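Local atomic coordinates of siderophore biosynthesis lipase/esterase, putative (Aspergillus fumigatus, PDB entry 6GUP), a protein that hydrolyses the ester bonds of the siderophore fusarinine C, yielding fusarinine and iron, as a homodimeric alpha/beta-hydrolase of the fungal sidJ family. Residues D296-L299 with S300-N304; D332-A335 with E336-N339. All coordinates share one frame; numbering follows the deposited sequence.

Contact 1 (D296-L299 with S300-N304); sequences DTLL and SRWRN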
loop_
_atom_site.group_PDB
_atom_site.type_symbol
_atom_site.label_atom_id
_atom_site.label_comp_id
_atom_site.label_asym_id
_atom_site.label_seq_id
_atom_site.Cartn_x
_atom_site.Cartn_y
_atom_site.Cartn_z
ATOM N N ASP A 296 7.032 -26.240 -21.404
ATOM C CA ASP A 296 7.580 -27.505 -20.895
ATOM C C ASP A 296 9.106 -27.503 -20.910
ATOM O O ASP A 296 9.740 -27.944 -19.948
ATOM C CB ASP A 296 7.052 -28.687 -21.711
ATOM C CG ASP A 296 5.559 -28.879 -21.555
ATOM O OD1 ASP A 296 5.119 -29.232 -20.442
ATOM O OD2 ASP A 296 4.823 -28.684 -22.545
ATOM N N THR A 297 9.683 -27.017 -22.009
ATOM C CA THR A 297 11.130 -26.803 -22.109
ATOM C C THR A 297 11.604 -25.832 -21.028
ATOM O O THR A 297 12.625 -26.070 -20.391
ATOM C CB THR A 297 11.535 -26.266 -23.501
ATOM O OG1 THR A 297 11.067 -27.165 -24.514
ATOM C CG2 THR A 297 13.057 -26.123 -23.632
ATOM N N LEU A 298 10.850 -24.753 -20.821
ATOM C CA LEU A 298 11.202 -23.730 -19.831
ATOM C C LEU A 298 11.273 -24.290 -18.405
ATOM O O LEU A 298 12.225 -23.999 -17.678
ATOM C CB LEU A 298 10.219 -22.553 -19.897
ATOM C CG LEU A 298 10.517 -21.315 -19.043
ATOM C CD1 LEU A 298 11.903 -20.764 -19.335
ATOM C CD2 LEU A 298 9.458 -20.250 -19.287
ATOM N N LEU A 299 10.282 -25.098 -18.018
ATOM C CA LEU A 299 10.268 -25.737 -16.687
ATOM C C LEU A 299 11.407 -26.739 -16.484
ATOM O O LEU A 299 11.998 -26.786 -15.403
ATOM C CB LEU A 299 8.923 -26.432 -16.398
ATOM C CG LEU A 299 7.710 -25.573 -16.023
ATOM C CD1 LEU A 299 6.511 -26.461 -15.725
ATOM C CD2 LEU A 299 7.990 -24.659 -14.835
ATOM N N SER A 300 11.701 -27.539 -17.510
ATOM C CA SER A 300 12.793 -28.521 -17.442
ATOM C C SER A 300 14.164 -27.853 -17.336
ATOM O O SER A 300 15.042 -28.347 -16.627
ATOM C CB SER A 300 12.759 -29.466 -18.650
ATOM O OG SER A 300 12.839 -28.750 -19.869
ATOM N N ARG A 301 14.342 -26.733 -18.036
ATOM C CA ARG A 301 15.574 -25.943 -17.937
ATOM C C ARG A 301 15.738 -25.289 -16.557
ATOM O O ARG A 301 16.853 -25.220 -16.036
ATOM C CB ARG A 301 15.639 -24.894 -19.051
ATOM C CG ARG A 301 15.817 -25.510 -20.432
ATOM C CD ARG A 301 15.934 -24.453 -21.512
ATOM N NE ARG A 301 17.218 -23.756 -21.409
ATOM C CZ ARG A 301 17.404 -22.435 -21.314
ATOM N NH1 ARG A 301 16.390 -21.564 -21.337
ATOM N NH2 ARG A 301 18.649 -21.972 -21.215
ATOM N N TRP A 302 14.634 -24.823 -15.970
ATOM C CA TRP A 302 14.652 -24.326 -14.586
ATOM C C TRP A 302 14.917 -25.458 -13.592
ATOM O O TRP A 302 15.681 -25.276 -12.643
ATOM C CB TRP A 302 13.343 -23.616 -14.219
ATOM C CG TRP A 302 13.088 -22.324 -14.954
ATOM C CD1 TRP A 302 13.945 -21.654 -15.787
ATOM C CD2 TRP A 302 11.898 -21.532 -14.887
ATOM N NE1 TRP A 302 13.352 -20.507 -16.256
ATOM C CE2 TRP A 302 12.096 -20.405 -15.718
ATOM C CE3 TRP A 302 10.677 -21.669 -14.212
ATOM C CZ2 TRP A 302 11.117 -19.421 -15.891
ATOM C CZ3 TRP A 302 9.704 -20.688 -14.385
ATOM C CH2 TRP A 302 9.932 -19.577 -15.218
ATOM N N ARG A 303 14.289 -26.615 -13.814
ATOM C CA ARG A 303 14.534 -27.804 -12.989
ATOM C C ARG A 303 16.008 -28.202 -13.009
ATOM O O ARG A 303 16.618 -28.381 -11.953
ATOM C CB ARG A 303 13.666 -28.990 -13.443
ATOM C CG ARG A 303 14.013 -30.300 -12.744
ATOM C CD ARG A 303 12.992 -31.400 -12.970
ATOM N NE ARG A 303 13.352 -32.592 -12.199
ATOM C CZ ARG A 303 12.584 -33.669 -12.024
ATOM N NH1 ARG A 303 11.366 -33.748 -12.563
ATOM N NH2 ARG A 303 13.040 -34.685 -11.294
ATOM N N ASN A 304 16.563 -28.336 -14.211
ATOM C CA ASN A 304 17.961 -28.746 -14.389
ATOM C C ASN A 304 18.962 -27.718 -13.847
ATOM O O ASN A 304 20.018 -28.097 -13.336
ATOM C CB ASN A 304 18.254 -29.052 -15.865
ATOM C CG ASN A 304 17.570 -30.323 -16.351
ATOM O OD1 ASN A 304 17.531 -31.334 -15.647
ATOM N ND2 ASN A 304 17.036 -30.279 -17.567
#
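L298 lies across one face of the W302 indole, one helical turn on. Its CG sits 4.1 Å from the centroid of the W302 six-membered ring, 27° off the ring normal, a CH-pi contact, while CD1 reaches over the pyrrole side to 3.4 Å from W302 NE1 and CD2 leans toward CZ2. With CG anti to the backbone N (chi1 -173°), L298 swings its branched end back over the ring, although CB itself points away from S300-N304. The W302 side chain folds back along the helix, CG beside its own N (chi1 -67°), which also brings L298 O over the same indole, 3.3 Å above its plane and toward the rim. L299 meets the benzo part obliquely, its CD2 4.1 Å from W302 CE3. On another flank, T297 O accepts two bonds from one face of its carbonyl plane. One is the helical N-H of R301; in the other, S300 OG lies 2.7 Å from T297 O. T297 CG2 rests 3.9 Å from R301 CD, and the bent R301 chain carries its guanidinium away to bond L256 O. All this belongs to helix 295-307, the crossover between parallel strands 278-283 and 320-322. L298 and L299 pack on F282 of strand 278-283 and L299 also on I321, while W302 stacks with F265, meets the rings of F252 and F282, and touches L261 of helix 258-262.

Contact 2 (D332-A335 with E336-N339); sequences DDQA and EPRN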
loop_
_atom_site.group_PDB
_atom_site.type_symbol
_atom_site.label_atom_id
_atom_site.label_comp_id
_atom_site.label_asym_id
_atom_site.label_seq_id
_atom_site.Cartn_x
_atom_site.Cartn_y
_atom_site.Cartn_z
ATOM N N ASP A 332 -14.815 -16.123 -14.090
ATOM C CA ASP A 332 -15.827 -17.107 -13.689
ATOM C C ASP A 332 -15.560 -18.437 -14.409
ATOM O O ASP A 332 -15.837 -19.513 -13.874
ATOM C CB ASP A 332 -17.233 -16.590 -14.010
ATOM C CG ASP A 332 -17.585 -15.321 -13.243
ATOM O OD1 ASP A 332 -18.207 -14.418 -13.842
ATOM O OD2 ASP A 332 -17.239 -15.222 -12.046
ATOM N N ASP A 333 -15.042 -18.330 -15.635
ATOM C CA ASP A 333 -14.421 -19.437 -16.387
ATOM C C ASP A 333 -13.389 -20.247 -15.574
ATOM O O ASP A 333 -13.305 -21.470 -15.713
ATOM C CB ASP A 333 -13.765 -18.851 -17.656
ATOM C CG ASP A 333 -12.813 -19.817 -18.346
ATOM O OD1 ASP A 333 -13.238 -20.938 -18.693
ATOM O OD2 ASP A 333 -11.638 -19.442 -18.551
ATOM N N GLN A 334 -12.636 -19.555 -14.720
ATOM C CA GLN A 334 -11.496 -20.121 -13.983
ATOM C C GLN A 334 -11.809 -20.822 -12.647
ATOM O O GLN A 334 -10.889 -21.086 -11.869
ATOM C CB GLN A 334 -10.470 -19.003 -13.742
ATOM C CG GLN A 334 -9.885 -18.433 -15.023
ATOM C CD GLN A 334 -8.936 -19.396 -15.699
ATOM O OE1 GLN A 334 -8.022 -19.919 -15.066
ATOM N NE2 GLN A 334 -9.137 -19.628 -16.992
ATOM N N ALA A 335 -13.078 -21.143 -12.386
ATOM C CA ALA A 335 -13.467 -21.865 -11.165
ATOM C C ALA A 335 -12.731 -23.201 -10.984
ATOM O O ALA A 335 -12.269 -23.510 -9.883
ATOM C CB ALA A 335 -14.972 -22.093 -11.143
ATOM N N GLU A 336 -12.619 -23.974 -12.065
ATOM C CA GLU A 336 -11.990 -25.304 -12.018
ATOM C C GLU A 336 -10.452 -25.243 -11.889
ATOM O O GLU A 336 -9.890 -25.969 -11.063
ATOM C CB GLU A 336 -12.452 -26.175 -13.206
ATOM C CG GLU A 336 -11.840 -27.573 -13.279
ATOM C CD GLU A 336 -10.502 -27.628 -14.002
ATOM O OE1 GLU A 336 -9.557 -28.229 -13.447
ATOM O OE2 GLU A 336 -10.389 -27.078 -15.119
ATOM N N PRO A 337 -9.769 -24.403 -12.703
ATOM C CA PRO A 337 -8.323 -24.199 -12.500
ATOM C C PRO A 337 -7.932 -23.628 -11.133
ATOM O O PRO A 337 -6.903 -24.030 -10.583
ATOM C CB PRO A 337 -7.948 -23.209 -13.606
ATOM C CG PRO A 337 -8.936 -23.457 -14.680
ATOM C CD PRO A 337 -10.214 -23.826 -13.987
ATOM N N ARG A 338 -8.726 -22.694 -10.608
ATOM C CA ARG A 338 -8.508 -22.171 -9.250
ATOM C C ARG A 338 -8.565 -23.279 -8.211
ATOM O O ARG A 338 -7.670 -23.392 -7.374
ATOM C CB ARG A 338 -9.536 -21.099 -8.869
ATOM C CG ARG A 338 -9.145 -19.680 -9.240
ATOM C CD ARG A 338 -9.820 -18.676 -8.317
ATOM N NE ARG A 338 -11.274 -18.834 -8.297
ATOM C CZ ARG A 338 -12.106 -18.457 -9.271
ATOM N NH1 ARG A 338 -13.414 -18.659 -9.128
ATOM N NH2 ARG A 338 -11.656 -17.883 -10.388
ATOM N N ASN A 339 -9.623 -24.087 -8.270
ATOM C CA ASN A 339 -9.797 -25.206 -7.338
ATOM C C ASN A 339 -8.639 -26.197 -7.427
ATOM O O ASN A 339 -8.170 -26.701 -6.404
ATOM C CB ASN A 339 -11.114 -25.941 -7.598
ATOM C CG ASN A 339 -11.471 -26.903 -6.480
ATOM O OD1 ASN A 339 -11.681 -26.492 -5.338
ATOM N ND2 ASN A 339 -11.541 -28.191 -6.801
#
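One face of the R338 guanidinium lies over the start of its own helix, where Q334 O sits 3.6 Å above the plane and A335 CA 3.7 Å, both displaced toward the rim. The bend at chi3 (-55°) turns the R338 chain back toward the N-terminus, so that NH2 comes to 3.7 Å from Q334 CB. The same Q334 O accepts the helical N-H of R338, its N 3.0 Å away. R338 NE forms a salt bridge with D57 of helix 55-61, and NH2 donates to L329 O and N331 O of the preceding loop; these several partners fix the rotation of the group. The Q334 side chain, which ends in the second flat group, crosses that of P337 at about a right angle, its amide oxygen OE1 3.6 Å from P337 CB. Q334 NE2 donates to D333 OD2 at 3.0 Å, meeting it from above the carboxylate plane, 46° out of it. The buried amide is satisfied further by S326 N at OE1 and N324 O at NE2, which tie it to the preceding loop. A335 O takes the N-H of N339, the next helical bond. D332 to A335 form a type I turn leading into helix 335-353, with Q334 at its N-cap and P337 in the first turn, where proline, lacking an N-H, fits well. The loop thus pinned contains H327, probably the histidine of a Ser-His-Asp triad as in other alpha/beta-hydrolases.

Overall arrangement
Contact 1 comes first along the chain, covering most of helix 295-307 from its second residue; contact 2 follows at the turn into helix 335-353 and its first residues, with strand 320-322 between them. Their centres are 26 Å apart and their nearest atoms about 15 Å, so they do not touch. Both belong to the C-terminal part of the alpha/beta-hydrolase fold: the first helix links strands 278-283 and 320-322 of the mixed sheet, and the second follows the loop leaving outermost strand 320-322. The probable triad residues D286 and H327 lie in the loops after these two strands, each ahead of one of the helices, with the probable nucleophile S123 after strand 117-122.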